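Side-chain contacts in N-isopropylammelide isopropylaminohydrolase (Burkholderia multivorans ATCC 17616, PDB 6NBO), which is a zinc-binding member of the amidohydrolase family, with a TIM-barrel domain that holds its metal site: residues 65-70 / 157-162; 122-127 / 214-219. All blocks are in the same frame, centred on the assembly; numbering follows the deposited sequence. Where two conformers were deposited one is given.

Contact 1: 65-70 / 157-162. With ZN (zinc ion), chain B.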
loop_
_atom_site.group_PDB
_atom_site.type_symbol
_atom_site.label_atom_id
_atom_site.label_comp_id
_atom_site.label_asym_id
_atom_site.label_seq_id
_atom_site.Cartn_x
_atom_site.Cartn_y
_atom_site.Cartn_z
ATOM N N HIS A 65 -0.861 -1.901 -0.409
ATOM C CA HIS A 65 -1.035 -3.352 -0.310
ATOM C C HIS A 65 -0.677 -3.991 -1.641
ATOM O O HIS A 65 -1.472 -3.964 -2.582
ATOM C CB HIS A 65 -2.471 -3.732 0.073
ATOM C CG HIS A 65 -2.700 -5.206 0.300
ATOM N ND1 HIS A 65 -3.157 -5.712 1.498
ATOM C CD2 HIS A 65 -2.599 -6.269 -0.538
ATOM C CE1 HIS A 65 -3.314 -7.023 1.395
ATOM N NE2 HIS A 65 -2.970 -7.387 0.173
ATOM N N THR A 66 0.507 -4.576 -1.733
ATOM C CA THR A 66 0.809 -5.417 -2.882
ATOM C C THR A 66 1.610 -6.617 -2.385
ATOM O O THR A 66 1.796 -6.810 -1.175
ATOM C CB THR A 66 1.526 -4.614 -3.977
ATOM O OG1 THR A 66 1.563 -5.402 -5.179
ATOM C CG2 THR A 66 2.965 -4.245 -3.558
ATOM N N HIS A 67 2.079 -7.441 -3.342
ATOM C CA HIS A 67 2.794 -8.685 -3.062
ATOM C C HIS A 67 3.984 -8.694 -4.028
ATOM O O HIS A 67 3.946 -9.365 -5.059
ATOM C CB HIS A 67 1.896 -9.920 -3.244
ATOM C CG HIS A 67 0.770 -10.017 -2.255
ATOM N ND1 HIS A 67 0.878 -10.716 -1.076
ATOM C CD2 HIS A 67 -0.483 -9.497 -2.271
ATOM C CE1 HIS A 67 -0.265 -10.643 -0.413
ATOM N NE2 HIS A 67 -1.101 -9.894 -1.109
ATOM N N LEU A 68 5.037 -7.938 -3.679
ATOM C CA LEU A 68 6.164 -7.761 -4.596
ATOM C C LEU A 68 6.902 -9.069 -4.834
ATOM O O LEU A 68 7.542 -9.238 -5.880
ATOM C CB LEU A 68 7.159 -6.720 -4.065
ATOM C CG LEU A 68 6.759 -5.246 -3.935
ATOM C CD1 LEU A 68 7.888 -4.443 -3.310
ATOM C CD2 LEU A 68 6.345 -4.661 -5.270
ATOM N N ASP A 69 6.849 -9.991 -3.869
ATOM C CA ASP A 69 7.573 -11.245 -4.027
ATOM C C ASP A 69 6.941 -12.135 -5.092
ATOM O O ASP A 69 7.636 -12.965 -5.683
ATOM C CB ASP A 69 7.663 -11.987 -2.683
ATOM C CG ASP A 69 6.288 -12.324 -2.079
ATOM O OD1 ASP A 69 5.350 -11.497 -2.186
ATOM O OD2 ASP A 69 6.162 -13.418 -1.482
ATOM N N LYS A 70 5.638 -11.982 -5.350
ATOM C CA LYS A 70 4.903 -12.905 -6.214
ATOM C C LYS A 70 4.898 -12.494 -7.680
ATOM O O LYS A 70 4.566 -13.324 -8.538
ATOM C CB LYS A 70 3.431 -13.008 -5.787
ATOM C CG LYS A 70 3.101 -13.574 -4.408
ATOM C CD LYS A 70 1.577 -13.471 -4.222
ATOM C CE LYS A 70 1.108 -13.761 -2.798
ATOM N NZ LYS A 70 1.182 -15.205 -2.435
ATOM N N VAL A 157 5.327 -6.810 5.278
ATOM C CA VAL A 157 4.454 -7.608 6.132
ATOM C C VAL A 157 4.814 -9.078 5.941
ATOM O O VAL A 157 4.715 -9.602 4.826
ATOM C CB VAL A 157 2.971 -7.385 5.793
ATOM C CG1 VAL A 157 2.091 -8.096 6.832
ATOM C CG2 VAL A 157 2.637 -5.902 5.722
ATOM N N ALA A 158 5.194 -9.758 7.023
ATOM C CA ALA A 158 5.508 -11.190 6.963
ATOM C C ALA A 158 4.201 -11.974 6.905
ATOM O O ALA A 158 3.486 -12.061 7.909
ATOM C CB ALA A 158 6.341 -11.597 8.177
ATOM N N PHE A 159 3.894 -12.565 5.744
ATOM C CA PHE A 159 2.554 -13.081 5.445
ATOM C C PHE A 159 2.542 -14.609 5.360
ATOM O O PHE A 159 3.039 -15.176 4.373
ATOM C CB PHE A 159 2.058 -12.466 4.130
ATOM C CG PHE A 159 0.685 -12.926 3.696
ATOM C CD1 PHE A 159 -0.393 -12.880 4.575
ATOM C CD2 PHE A 159 0.469 -13.369 2.395
ATOM C CE1 PHE A 159 -1.661 -13.294 4.177
ATOM C CE2 PHE A 159 -0.793 -13.785 1.985
ATOM C CZ PHE A 159 -1.862 -13.751 2.888
ATOM N N PRO A 160 1.978 -15.318 6.346
ATOM C CA PRO A 160 1.879 -16.798 6.273
ATOM C C PRO A 160 0.724 -17.193 5.358
ATOM O O PRO A 160 -0.378 -17.556 5.790
ATOM C CB PRO A 160 1.653 -17.187 7.734
ATOM C CG PRO A 160 0.814 -16.013 8.281
ATOM C CD PRO A 160 1.347 -14.770 7.566
ATOM N N GLN A 161 1.018 -17.146 4.049
ATOM C CA GLN A 161 -0.020 -17.240 3.026
ATOM C C GLN A 161 -0.847 -18.514 3.156
ATOM O O GLN A 161 -2.052 -18.495 2.891
ATOM C CB GLN A 161 0.617 -17.143 1.633
ATOM C CG GLN A 161 -0.250 -17.619 0.463
ATOM C CD GLN A 161 -1.306 -16.610 0.045
ATOM O OE1 GLN A 161 -1.091 -15.810 -0.868
ATOM N NE2 GLN A 161 -2.458 -16.649 0.705
ATOM N N SER A 162 -0.235 -19.617 3.574
ATOM C CA SER A 162 -0.946 -20.882 3.689
ATOM C C SER A 162 -1.359 -21.208 5.118
ATOM O O SER A 162 -1.752 -22.346 5.384
ATOM C CB SER A 162 -0.093 -22.015 3.121
ATOM O OG SER A 162 1.125 -22.107 3.831
HETATM ZN ZN ZN B . -3.202 -9.324 -0.506
#

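Contact 2: 122-127 / 214-219. With ZN (zinc ion), chain B; EDO (1,2-ethanediol), chain K.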
loop_
_atom_site.group_PDB
_atom_site.type_symbol
_atom_site.label_atom_id
_atom_site.label_comp_id
_atom_site.label_asym_id
_atom_site.label_seq_id
_atom_site.Cartn_x
_atom_site.Cartn_y
_atom_site.Cartn_z
ATOM N N ARG A 122 6.438 5.103 -1.810
ATOM C CA ARG A 122 6.199 4.400 -0.560
ATOM C C ARG A 122 5.343 3.179 -0.861
ATOM O O ARG A 122 4.296 3.301 -1.502
ATOM C CB ARG A 122 5.504 5.318 0.441
ATOM C CG ARG A 122 6.301 6.605 0.690
ATOM C CD ARG A 122 5.921 7.251 1.948
ATOM N NE ARG A 122 6.298 8.663 2.003
ATOM C CZ ARG A 122 6.744 9.245 3.107
ATOM N NH1 ARG A 122 6.908 8.514 4.200
ATOM N NH2 ARG A 122 7.030 10.540 3.126
ATOM N N ILE A 123 5.784 2.007 -0.404
ATOM C CA ILE A 123 5.111 0.745 -0.712
ATOM C C ILE A 123 5.000 -0.088 0.555
ATOM O O ILE A 123 6.002 -0.301 1.245
ATOM C CB ILE A 123 5.864 -0.062 -1.784
ATOM C CG1 ILE A 123 6.092 0.764 -3.062
ATOM C CG2 ILE A 123 5.139 -1.401 -2.036
ATOM C CD1 ILE A 123 6.848 -0.021 -4.177
ATOM N N ARG A 124 3.797 -0.577 0.851
ATOM C CA ARG A 124 3.615 -1.662 1.811
ATOM C C ARG A 124 3.403 -2.958 1.042
ATOM O O ARG A 124 2.428 -3.091 0.291
ATOM C CB ARG A 124 2.428 -1.415 2.751
ATOM C CG ARG A 124 2.173 -2.621 3.689
ATOM C CD ARG A 124 1.069 -2.343 4.728
ATOM N NE ARG A 124 1.519 -1.402 5.746
ATOM C CZ ARG A 124 0.841 -1.109 6.846
ATOM N NH1 ARG A 124 -0.322 -1.707 7.093
ATOM N NH2 ARG A 124 1.334 -0.219 7.704
ATOM N N THR A 125 4.308 -3.908 1.221
ATOM C CA THR A 125 4.194 -5.184 0.539
ATOM C C THR A 125 4.100 -6.301 1.560
ATOM O O THR A 125 4.773 -6.286 2.595
ATOM C CB THR A 125 5.370 -5.467 -0.410
ATOM O OG1 THR A 125 5.123 -6.698 -1.110
ATOM C CG2 THR A 125 6.697 -5.584 0.357
ATOM N N HIS A 126 3.230 -7.245 1.272
ATOM C CA HIS A 126 3.243 -8.517 1.961
ATOM C C HIS A 126 4.258 -9.412 1.268
ATOM O O HIS A 126 4.532 -9.254 0.077
ATOM C CB HIS A 126 1.837 -9.118 1.951
ATOM C CG HIS A 126 0.826 -8.227 2.620
ATOM N ND1 HIS A 126 0.223 -8.548 3.815
ATOM C CD2 HIS A 126 0.353 -7.004 2.279
ATOM C CE1 HIS A 126 -0.582 -7.565 4.184
ATOM N NE2 HIS A 126 -0.525 -6.615 3.267
ATOM N N VAL A 127 4.877 -10.298 2.039
ATOM C CA VAL A 127 5.856 -11.243 1.508
ATOM C C VAL A 127 5.544 -12.599 2.116
ATOM O O VAL A 127 5.367 -12.701 3.332
ATOM C CB VAL A 127 7.304 -10.831 1.836
ATOM C CG1 VAL A 127 8.279 -11.884 1.313
ATOM C CG2 VAL A 127 7.619 -9.458 1.243
ATOM N N GLY A 214 3.253 -3.985 14.724
ATOM C CA GLY A 214 1.872 -3.994 14.312
ATOM C C GLY A 214 1.553 -5.189 13.436
ATOM O O GLY A 214 2.409 -6.017 13.112
ATOM N N LEU A 215 0.280 -5.268 13.040
ATOM C CA LEU A 215 -0.217 -6.354 12.207
ATOM C C LEU A 215 -1.039 -5.793 11.058
ATOM O O LEU A 215 -1.684 -4.747 11.181
ATOM C CB LEU A 215 -1.094 -7.341 12.995
ATOM C CG LEU A 215 -0.442 -7.983 14.217
ATOM C CD1 LEU A 215 -0.783 -7.191 15.477
ATOM C CD2 LEU A 215 -0.899 -9.407 14.322
ATOM N N ASP A 216 -1.003 -6.505 9.934
ATOM C CA ASP A 216 -1.850 -6.204 8.783
ATOM C C ASP A 216 -2.409 -7.543 8.331
ATOM O O ASP A 216 -1.674 -8.367 7.778
ATOM C CB ASP A 216 -1.059 -5.507 7.664
ATOM C CG ASP A 216 -1.922 -5.099 6.477
ATOM O OD1 ASP A 216 -2.897 -5.807 6.156
ATOM O OD2 ASP A 216 -1.617 -4.059 5.850
ATOM N N LEU A 217 -3.705 -7.753 8.553
ATOM C CA LEU A 217 -4.326 -9.067 8.435
ATOM C C LEU A 217 -5.242 -9.105 7.219
ATOM O O LEU A 217 -6.098 -8.234 7.066
ATOM C CB LEU A 217 -5.111 -9.396 9.714
ATOM C CG LEU A 217 -4.266 -9.362 10.989
ATOM C CD1 LEU A 217 -5.140 -9.517 12.217
ATOM C CD2 LEU A 217 -3.184 -10.447 10.951
ATOM N N HIS A 218 -5.046 -10.105 6.348
ATOM C CA HIS A 218 -5.976 -10.372 5.255
ATOM C C HIS A 218 -7.265 -10.957 5.824
ATOM O O HIS A 218 -7.240 -12.012 6.461
ATOM C CB HIS A 218 -5.377 -11.376 4.259
ATOM C CG HIS A 218 -4.353 -10.808 3.324
ATOM N ND1 HIS A 218 -3.130 -10.342 3.752
ATOM C CD2 HIS A 218 -4.350 -10.685 1.971
ATOM C CE1 HIS A 218 -2.423 -9.934 2.709
ATOM N NE2 HIS A 218 -3.142 -10.134 1.616
ATOM N N LEU A 219 -8.403 -10.317 5.567
ATOM C CA LEU A 219 -9.683 -10.850 6.025
ATOM C C LEU A 219 -10.591 -10.971 4.808
ATOM O O LEU A 219 -11.248 -9.998 4.423
ATOM C CB LEU A 219 -10.308 -9.972 7.117
ATOM C CG LEU A 219 -11.522 -10.645 7.774
ATOM C CD1 LEU A 219 -11.122 -11.978 8.424
ATOM C CD2 LEU A 219 -12.199 -9.740 8.788
HETATM ZN ZN ZN B . -3.202 -9.324 -0.506
HETATM C C1 EDO K . 4.437 -0.749 13.466
HETATM O O1 EDO K . 4.989 -1.780 14.276
HETATM C C2 EDO K . 2.970 -0.525 13.774
HETATM O O2 EDO K . 2.485 0.350 12.758
HETATM O O HOH W 1 -0.815 -2.317 10.495
HETATM O O HOH W 2 -1.669 -4.008 3.199
#

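Contact 1: 65-70 / 157-162
H67 and K70 reach F159 and Q161 across a wide backbone gap: the nearest CA atoms, those of H67 and V157, are 9.4 Å apart, so side chains alone close the contact. Segment 65-70 turns a corner at H65 and then curls through 68-70 with helical backbone angles, K70 N bonding H67 O at 3.1 Å. Segment 157-162 finishes strand 153-159 and makes an inverse gamma turn at P160. H65 NE2 (2.1 Å) and H67 NE2 (2.3 Å) bind the zinc ion, the HxH pair known from amidohydrolases; H218 and D304 complete the site. With NE2 on the metal, the adjoining CE1 at the edge of the H67 ring lies 4.0 Å from F159 CD2; the planes are inclined at 56°. K70 bends at its last torsion (chi4 -73°) and gives NZ to Q161 OE1 at 2.8 Å, on an in-plane lone pair (C=O...N angle 134°), in the Q161 conformer described; for the other the bond is doubtful. The ammonium group forms its salt bridges with E93 and D128. Strand 120-128 lies between parent strands 56-66 and 153-159, F159 and Q161 touching its D128, while helix 89-97 supplies E93.

Contact 2: 122-127 / 214-219
R124 and D216 are both extended at the first torsion, CG opposite the backbone N (chi1 175° in R124), a setting that carries the guanidinium and carboxylate into the gap between strands 122-127 and 215-219, whose axes approach no closer than 10.1 Å. H126 and H218 take the other course, each with CG opposite the carbonyl carbon, and their rings arrive from opposite directions. The arginine chain then bends at chi3, and NH1 meets D216 OD2 at 3.0 Å in a salt bridge with an N-H...O angle of 157°. The oxygen sits at the edge of the guanidinium, close to its plane, whereas the nitrogen approaches the carboxylate on its anti side, tilted out of the carboxylate plane. Q155 receives NE and T247 takes a further bond from NH1, which probably restricts rotation of the guanidinium.

Both strands belong to the TIM barrel of the amidohydrolase family, and the ends of these side chains reach its interior, where the zinc ion is bound by H218 NE2 at 2.3 Å. The metal-bound ring turns its edge to a face of H126 in a T-shaped pair, centroids 4.5 Å apart and planes at 82°; H218 CE1 lies 3.2 Å from H126 ND1, nearer the rim than the ring centre. F159 also stacks on the H218 ring.

The edge of H126 faces D216, CE1 lying 3.5 Å from OD1, with ring and carboxylate nearly perpendicular. A water extends this link, standing 2.8 Å from H126 NE2 and donating to D216 OD2. D216 OD1 has its own hydrogen bond with S249 OG.

The centres of contacts 1 and 2 are 7 Å apart, and their segments alternate along the chain in the order 65-70, 122-127, 157-162, 214-219. Backbone bonds join strand 120-128 of contact 2 to both strands of contact 1: R124 and H126 pair with T66, and toward 153-159, V157 N lies 2.8 Å from T125 O and F159 N 2.8 Å from V127 O, both probable hydrogen bonds. Strand 215-219 comes two places beyond strand 153-159, with 184-188 between. At the zinc ion the contacts share, H65 NE2 and H218 NE2 are 3.1 Å apart. Barrel strands distant in sequence thus contribute ligands to the same zinc ion, one of two zinc sites that share D304.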